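Local coordinates for protein transcriptional regulator, AraC family (Pseudomonas putida, PDB 3GRA) that probably regulates transcription by sequence-specific DNA binding, this chain being its DJ-1/PfpI-like part without the C-terminal AraC-type helix-turn-helix region, at residues 19-22 against 23-27; 125-129 against 130-134; 160-163 against 164-168; 180-183 against 184-188. All coordinates share one frame; numbering follows the deposited sequence.

In the fold
Along the chain the four contacts follow one another in numerical order, each a local turn of helix or the loop leading into one. Contacts 1 and 3 lie on helices 18-34 and 161-176, which pack on the mixed sheet of this DJ-1/PfpI-like domain and on each other, with contact centres about 8 Å apart. Contact 4, on helix 178-188, which packs against these two helices, is centred about 14 Å from each and touches contact 1. Contact 2, at the start of helix 132-138, touches none of the others; its centre is about 15 Å from contact 3, with nearest atoms about 6 Å apart, and 29 Å from contact 4. Contact 1 alone of the four also packs against the second subunit.

Contact 1. Residues 19-22 against 23-27; sequences ASFT and VAMDV
Met25, a selenomethionine here, lays its CG over one face of the Phe21 ring, a CH-pi contact with CG 4.0 Å from the ring centroid and displaced toward the rim. Phe21 CE1 and CZ are both 3.7 Å from Met25 CG. The two side chains come from neighbouring turns, and the bend of Met25 at chi2 (-72°) carries SE to an oblique place 5.0 Å from the centroid of the Phe21 ring, a Met-aromatic contact. Phe21 has its CG anti to its own backbone nitrogen (chi1 179°), which sets the ring beside the Met25 side chain, both pointing the same way. The segment belongs to helix 18-34, the crossover helix of the beta-alpha-beta unit formed with strands 6-12 and 39-45. Phe10 of strand 6-12 meets the Phe21 ring edge-to-face, and Leu57 of the second subunit packs on both Phe21 and Met25.

Successive i-to-i+4 backbone bonds hold the turns, among them Met25 N to Phe21 O at 3.1 Å. On another flank Val23 is packed tightly: its CG1 sits between its backbone nitrogen and carbonyl carbon (chi1 69°), which presses it to 3.0 Å from Ala19 O. The same methyl lies 3.2 Å from Ser20 O, while Val23 also packs against Met165 of helix 161-176. Thr22 OG1 is hydrogen-bonded one turn back, to Met18 O.

Contact 2. Residues 125-129 against 130-134; sequences CSIHP and EQRAS
A chi1 of -173° swings the His128 imidazole away from its own nitrogen and alongside Glu130, while Ile127, its CG1 likewise trans (chi1 -177°), extends CD1 to Gln131. The contact is the entry to helix 132-138, with Gln131 in the N-cap position and two overlapping i-to-i+3 turns spanning 128-132. Gln131 N donates to His128 O at 3.1 Å and Arg132 N to Pro129 O, both donors lying well above the carbonyl plane of their acceptors.

His128 CD2 comes within 3.3 Å of Glu130 CB, with Glu130 CA at the ring edge and in its plane. Pro129 CD lies over one face, 3.3 Å above the plane of the His128 ring and displaced toward the rim. Outside the turn the imidazole stacks with Trp108, and Gln131 OE1 is hydrogen-bonded by Asn109; these two follow strand 103-107, where catalytic relatives of this class probably carry their nucleophile elbow. With an alanine in place of His128, Trp108 would probably lose its stacking partner and a gap would open beside Pro129 and Glu130.

On the buried side of the turn Ile127 CD1 meets Gln131 CB at 3.5 Å, the two side chains crossing at about a right angle. Ile127 continues inward to Trp112 and Leu135. A bend at chi3 brings the Arg132 guanidinium round, its NH2 approaching Pro129 CG obliquely at 3.1 Å. A water bridges the turn, donating to Pro129 O at 2.6 Å and accepting from Ala133 N at 2.8 Å.

Contact 3. Residues 160-163 against 164-168; sequences SPNG and AMELM
The carboxamide of Asn162 turns its nitrogen end, not a face, to the CE methyl of Met165, with ND2 and CE 3.6 Å apart and the methyl somewhat off the amide plane. Glu166 CG lies off to the side of Asn162 OD1, at a looser 4.4 Å. The same Glu166 CG is 3.6 Å from the backbone oxygen, Asn162 O. Met165, a selenomethionine, is extended through chi1 and chi2 and then bends at chi3 (81°), which turns CE toward the amide.

All this occurs in the first turns of helix 161-176, which Ser160 opens as N-cap: its OG accepts from Gly163 N at 2.9 Å. That bond satisfies one of the amides that a helix start otherwise leaves without a carbonyl partner. The i-to-i+4 series then begins with Ala164 N to Ser160 O at 2.8 Å, so Ser160 holds the turn by both side chain and backbone. Glu166 N to Asn162 O is the straightest of the four such bonds between the segments, with an N-H...O angle of 168°.

On the inner flank Leu167 CB lies 3.2 Å from Gly163 O, and its side chain continues against Leu156 and Ala158 of strand 155-158. Ala164 also rests on Ala158, while Met168 packs on Ala24 of helix 18-34 and Pro161 touches Trp108.

Contact 4. Residues 180-183 against 184-188; sequences LAEG and VEEIL
Val184 packs closely against the preceding turn, its CG2 only 3.1 Å from Leu180 O. That methyl lies beside the backbone nitrogen because CG1 is anti to the backbone nitrogen (chi1 173°), and the same carbonyl oxygen receives Val184 N at 2.8 Å, nearly along the C=O axis. Leu180 O is thus gripped by one short backbone bond and covered by a methyl. The two side chains then meet more loosely, Leu180 CG to Val184 CG2 being 4.4 Å. Next along the helix, Ala181 O accepts from Glu185 N at 2.9 Å.

The other flank carries acidic residues and faces solvent. Glu186 has its CG anti to its carbonyl carbon (chi1 -62°), 3.1 Å from Glu182 O, the carbonyl that also takes Glu186 N in a longer bond of 3.2 Å. The bend at chi2 (-55°) carries the carboxylate back, with Glu186 OE2 3.6 Å from Glu182 O. Glu182, by contrast, is fully extended, and the ends of the two chains stay apart, with Glu182 OE1 and Glu186 OE2 separated by 5.0 Å. These like charges would probably repel each other mildly, which is consistent with their exposed places. Glu185 is extended too. Ile187, though apolar, is also largely exposed, its CG1 near Gly183 O.

The segment forms most of helix 178-188, close to the end of the modelled chain. Its apolar flank is set against two other helices: Leu180 and Ala181 rest on Val172 of helix 161-176, while Val184 and Ile187 touch Thr30 of helix 18-34 and Leu188 reaches Val27 of that same helix.

Contact 1. Residues 19-22 against 23-27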
# COMPACT_ATOMS: atom_id res chain seq x y z
N ALA A 19 -2.01 -1.09 -2.82
CA ALA A 19 -1.21 -2.30 -2.93
C ALA A 19 -0.13 -2.14 -4.01
O ALA A 19 0.97 -2.69 -3.89
CB ALA A 19 -2.11 -3.48 -3.27
N SER A 20 -0.45 -1.39 -5.07
CA SER A 20 0.52 -1.17 -6.13
C SER A 20 1.63 -0.30 -5.56
O SER A 20 2.82 -0.60 -5.70
CB SER A 20 -0.13 -0.46 -7.32
OG SER A 20 -0.98 -1.33 -8.03
N PHE A 21 1.23 0.77 -4.89
CA PHE A 21 2.20 1.69 -4.32
C PHE A 21 3.07 1.09 -3.21
O PHE A 21 4.29 1.26 -3.23
CB PHE A 21 1.49 2.93 -3.79
CG PHE A 21 2.42 3.93 -3.17
CD1 PHE A 21 3.46 4.49 -3.92
CD2 PHE A 21 2.27 4.30 -1.85
CE1 PHE A 21 4.32 5.39 -3.34
CE2 PHE A 21 3.14 5.21 -1.26
CZ PHE A 21 4.16 5.76 -2.00
N THR A 22 2.46 0.40 -2.26
CA THR A 22 3.21 -0.17 -1.15
C THR A 22 4.15 -1.31 -1.56
O THR A 22 5.23 -1.44 -0.99
CB THR A 22 2.27 -0.67 -0.03
OG1 THR A 22 1.45 -1.74 -0.53
CG2 THR A 22 1.38 0.46 0.46
N VAL A 23 3.75 -2.12 -2.53
CA VAL A 23 4.65 -3.18 -2.94
C VAL A 23 5.86 -2.59 -3.70
O VAL A 23 6.99 -3.02 -3.51
CB VAL A 23 3.94 -4.24 -3.82
CG1 VAL A 23 3.56 -3.64 -5.17
CG2 VAL A 23 4.84 -5.45 -3.99
N ALA A 24 5.62 -1.60 -4.55
CA ALA A 24 6.73 -0.99 -5.27
C ALA A 24 7.72 -0.40 -4.26
O ALA A 24 8.93 -0.59 -4.39
CB ALA A 24 6.24 0.09 -6.21
N MSE A 25 7.20 0.30 -3.25
CA MSE A 25 8.02 0.92 -2.21
C MSE A 25 8.79 -0.12 -1.41
O MSE A 25 9.93 0.09 -1.03
CB MSE A 25 7.16 1.75 -1.25
CG MSE A 25 6.78 3.15 -1.73
SE MSE A 25 8.15 4.32 -1.73
CE MSE A 25 8.28 4.70 0.01
N ASP A 26 8.13 -1.24 -1.14
CA ASP A 26 8.77 -2.31 -0.40
C ASP A 26 10.07 -2.68 -1.12
O ASP A 26 11.14 -2.72 -0.51
CB ASP A 26 7.83 -3.51 -0.33
CG ASP A 26 7.85 -4.19 1.02
OD1 ASP A 26 8.68 -3.80 1.88
OD2 ASP A 26 7.04 -5.12 1.23
N VAL A 27 9.97 -2.92 -2.43
CA VAL A 27 11.12 -3.27 -3.25
C VAL A 27 12.26 -2.26 -3.11
O VAL A 27 13.41 -2.65 -2.94
CB VAL A 27 10.74 -3.35 -4.75
CG1 VAL A 27 11.97 -3.64 -5.58
CG2 VAL A 27 9.68 -4.43 -4.96

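Contact 2. Residues 125-129 against 130-134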
# COMPACT_ATOMS: atom_id res chain seq x y z
N CYS A 125 3.91 -0.27 -23.09
CA CYS A 125 3.50 0.01 -21.72
C CYS A 125 2.48 -1.02 -21.28
O CYS A 125 1.92 -1.76 -22.09
CB CYS A 125 2.89 1.42 -21.60
SG CYS A 125 1.17 1.58 -22.22
N SER A 126 2.24 -1.04 -19.97
CA SER A 126 1.27 -1.93 -19.35
C SER A 126 0.23 -1.04 -18.69
O SER A 126 0.57 -0.03 -18.06
CB SER A 126 1.94 -2.82 -18.30
OG SER A 126 2.64 -3.88 -18.91
N ILE A 127 -1.02 -1.43 -18.81
CA ILE A 127 -2.09 -0.64 -18.21
C ILE A 127 -3.24 -1.54 -17.84
O ILE A 127 -3.45 -2.58 -18.46
CB ILE A 127 -2.61 0.43 -19.22
CG1 ILE A 127 -3.68 1.30 -18.57
CG2 ILE A 127 -3.16 -0.25 -20.46
CD1 ILE A 127 -4.15 2.48 -19.45
N HIS A 128 -3.98 -1.17 -16.81
CA HIS A 128 -5.13 -1.95 -16.42
C HIS A 128 -6.08 -1.99 -17.62
O HIS A 128 -6.21 -1.01 -18.34
CB HIS A 128 -5.85 -1.30 -15.24
CG HIS A 128 -6.95 -2.16 -14.68
ND1 HIS A 128 -6.73 -3.11 -13.71
CD2 HIS A 128 -8.25 -2.27 -15.03
CE1 HIS A 128 -7.85 -3.78 -13.49
NE2 HIS A 128 -8.79 -3.28 -14.28
N PRO A 129 -6.75 -3.13 -17.84
CA PRO A 129 -7.70 -3.34 -18.94
C PRO A 129 -8.82 -2.29 -19.03
O PRO A 129 -9.22 -1.88 -20.12
CB PRO A 129 -8.24 -4.74 -18.67
CG PRO A 129 -7.01 -5.43 -18.10
CD PRO A 129 -6.52 -4.39 -17.10
N GLU A 130 -9.32 -1.85 -17.88
CA GLU A 130 -10.40 -0.87 -17.84
C GLU A 130 -10.06 0.39 -18.64
O GLU A 130 -10.94 1.02 -19.22
CB GLU A 130 -10.72 -0.48 -16.39
CG GLU A 130 -12.05 0.24 -16.16
CD GLU A 130 -13.26 -0.62 -16.47
OE1 GLU A 130 -13.24 -1.83 -16.13
OE2 GLU A 130 -14.24 -0.10 -17.05
N GLN A 131 -8.77 0.74 -18.70
CA GLN A 131 -8.37 1.94 -19.43
C GLN A 131 -7.60 1.69 -20.72
O GLN A 131 -7.09 2.63 -21.33
CB GLN A 131 -7.54 2.85 -18.52
CG GLN A 131 -8.36 3.70 -17.52
CD GLN A 131 -8.87 2.90 -16.33
OE1 GLN A 131 -8.09 2.41 -15.51
NE2 GLN A 131 -10.20 2.77 -16.23
N ARG A 132 -7.52 0.44 -21.15
CA ARG A 132 -6.80 0.09 -22.37
C ARG A 132 -7.40 0.73 -23.61
O ARG A 132 -6.69 1.29 -24.45
CB ARG A 132 -6.76 -1.43 -22.52
CG ARG A 132 -5.81 -1.97 -23.58
CD ARG A 132 -6.07 -3.46 -23.81
NE ARG A 132 -5.98 -4.22 -22.57
CZ ARG A 132 -6.74 -5.28 -22.28
NH1 ARG A 132 -7.65 -5.70 -23.15
NH2 ARG A 132 -6.58 -5.92 -21.13
N ALA A 133 -8.72 0.65 -23.74
CA ALA A 133 -9.38 1.22 -24.92
C ALA A 133 -9.14 2.73 -25.05
O ALA A 133 -8.79 3.21 -26.13
CB ALA A 133 -10.88 0.91 -24.87
N SER A 134 -9.31 3.46 -23.95
CA SER A 134 -9.11 4.90 -23.95
C SER A 134 -7.67 5.29 -24.28
O SER A 134 -7.44 6.25 -25.02
CB SER A 134 -9.48 5.49 -22.60
OG SER A 134 -10.79 5.12 -22.23
O HOH W 1 -10.42 -0.95 -22.17

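Contact 3. Residues 160-163 against 164-168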
# COMPACT_ATOMS: atom_id res chain seq x y z
N SER A 160 -0.89 -3.97 -12.54
CA SER A 160 -1.39 -4.63 -11.35
C SER A 160 -0.39 -4.55 -10.21
O SER A 160 0.76 -4.16 -10.41
CB SER A 160 -1.64 -6.11 -11.66
OG SER A 160 -0.40 -6.80 -11.79
N PRO A 161 -0.81 -4.92 -8.99
CA PRO A 161 0.12 -4.87 -7.85
C PRO A 161 1.34 -5.75 -8.12
O PRO A 161 2.47 -5.33 -7.92
CB PRO A 161 -0.73 -5.40 -6.69
CG PRO A 161 -2.13 -4.97 -7.08
CD PRO A 161 -2.17 -5.29 -8.55
N ASN A 162 1.10 -6.96 -8.60
CA ASN A 162 2.20 -7.87 -8.90
C ASN A 162 3.07 -7.30 -10.01
O ASN A 162 4.28 -7.41 -9.96
CB ASN A 162 1.68 -9.26 -9.30
CG ASN A 162 2.81 -10.25 -9.53
OD1 ASN A 162 2.96 -10.81 -10.61
ND2 ASN A 162 3.63 -10.46 -8.50
N GLY A 163 2.44 -6.69 -11.01
CA GLY A 163 3.18 -6.08 -12.10
C GLY A 163 4.08 -4.98 -11.57
O GLY A 163 5.20 -4.78 -12.06
N ALA A 164 3.60 -4.27 -10.55
CA ALA A 164 4.35 -3.20 -9.92
C ALA A 164 5.54 -3.76 -9.14
O ALA A 164 6.61 -3.14 -9.11
CB ALA A 164 3.44 -2.40 -8.99
N MSE A 165 5.37 -4.91 -8.50
CA MSE A 165 6.48 -5.52 -7.77
C MSE A 165 7.56 -5.92 -8.79
O MSE A 165 8.74 -5.65 -8.58
CB MSE A 165 6.03 -6.75 -6.97
CG MSE A 165 7.17 -7.44 -6.15
SE MSE A 165 6.65 -8.99 -5.32
CE MSE A 165 6.77 -10.12 -6.69
N GLU A 166 7.15 -6.54 -9.89
CA GLU A 166 8.10 -6.96 -10.91
C GLU A 166 8.76 -5.73 -11.55
O GLU A 166 9.94 -5.74 -11.86
CB GLU A 166 7.42 -7.78 -12.01
CG GLU A 166 6.93 -9.17 -11.60
CD GLU A 166 8.04 -10.11 -11.14
OE1 GLU A 166 9.20 -9.95 -11.60
OE2 GLU A 166 7.75 -11.02 -10.34
N LEU A 167 7.97 -4.67 -11.74
CA LEU A 167 8.48 -3.46 -12.36
C LEU A 167 9.65 -2.87 -11.57
O LEU A 167 10.68 -2.55 -12.15
CB LEU A 167 7.36 -2.42 -12.50
CG LEU A 167 7.71 -1.14 -13.28
CD1 LEU A 167 7.91 -1.46 -14.76
CD2 LEU A 167 6.59 -0.12 -13.11
N MSE A 168 9.49 -2.75 -10.25
CA MSE A 168 10.57 -2.20 -9.44
C MSE A 168 11.73 -3.19 -9.31
O MSE A 168 12.86 -2.78 -9.07
CB MSE A 168 10.04 -1.77 -8.06
CG MSE A 168 9.11 -0.54 -8.09
SE MSE A 168 9.86 0.99 -8.69
CE MSE A 168 9.43 0.94 -10.38

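Contact 4. Residues 180-183 against 184-188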
# COMPACT_ATOMS: atom_id res chain seq x y z
N LEU A 180 21.36 -8.05 -6.37
CA LEU A 180 20.53 -7.31 -5.42
C LEU A 180 19.06 -7.66 -5.57
O LEU A 180 18.38 -7.97 -4.59
CB LEU A 180 20.72 -5.80 -5.61
CG LEU A 180 20.28 -4.91 -4.45
CD1 LEU A 180 21.09 -5.25 -3.22
CD2 LEU A 180 20.46 -3.45 -4.82
N ALA A 181 18.56 -7.63 -6.80
CA ALA A 181 17.16 -7.94 -7.08
C ALA A 181 16.77 -9.33 -6.58
O ALA A 181 15.71 -9.51 -5.99
CB ALA A 181 16.88 -7.83 -8.57
N GLU A 182 17.64 -10.30 -6.83
CA GLU A 182 17.38 -11.67 -6.40
C GLU A 182 17.33 -11.70 -4.88
O GLU A 182 16.52 -12.42 -4.30
CB GLU A 182 18.49 -12.60 -6.91
CG GLU A 182 18.20 -14.08 -6.66
CD GLU A 182 19.43 -14.97 -6.85
OE1 GLU A 182 19.27 -16.21 -6.83
OE2 GLU A 182 20.55 -14.43 -7.00
N GLY A 183 18.19 -10.92 -4.24
CA GLY A 183 18.21 -10.88 -2.79
C GLY A 183 16.98 -10.20 -2.21
O GLY A 183 16.46 -10.61 -1.17
N VAL A 184 16.53 -9.15 -2.89
CA VAL A 184 15.34 -8.40 -2.49
C VAL A 184 14.13 -9.31 -2.54
O VAL A 184 13.32 -9.35 -1.61
CB VAL A 184 15.08 -7.21 -3.44
CG1 VAL A 184 13.76 -6.56 -3.10
CG2 VAL A 184 16.23 -6.20 -3.34
N GLU A 185 14.03 -10.05 -3.64
CA GLU A 185 12.93 -10.98 -3.86
C GLU A 185 12.83 -12.05 -2.78
O GLU A 185 11.74 -12.42 -2.35
CB GLU A 185 13.09 -11.62 -5.24
CG GLU A 185 12.04 -12.66 -5.59
CD GLU A 185 12.14 -13.11 -7.04
OE1 GLU A 185 11.43 -14.06 -7.43
OE2 GLU A 185 12.93 -12.50 -7.79
N GLU A 186 13.98 -12.55 -2.32
CA GLU A 186 14.00 -13.58 -1.28
C GLU A 186 13.30 -13.10 -0.02
O GLU A 186 12.52 -13.84 0.60
CB GLU A 186 15.45 -13.97 -0.95
CG GLU A 186 16.23 -14.57 -2.12
CD GLU A 186 15.53 -15.77 -2.72
OE1 GLU A 186 15.31 -16.77 -2.00
OE2 GLU A 186 15.20 -15.73 -3.93
N ILE A 187 13.58 -11.87 0.37
CA ILE A 187 12.98 -11.29 1.57
C ILE A 187 11.47 -11.11 1.38
O ILE A 187 10.67 -11.72 2.10
CB ILE A 187 13.62 -9.92 1.88
CG1 ILE A 187 15.14 -10.08 1.97
CG2 ILE A 187 13.04 -9.36 3.16
CD1 ILE A 187 15.89 -8.78 2.21
N LEU A 188 11.08 -10.29 0.42
CA LEU A 188 9.67 -10.03 0.14
C LEU A 188 8.90 -11.33 -0.08
O LEU A 188 7.97 -11.64 0.66
CB LEU A 188 9.53 -9.14 -1.10
CG LEU A 188 9.66 -7.63 -0.93
CD1 LEU A 188 10.81 -7.28 -0.01
CD2 LEU A 188 9.85 -7.00 -2.29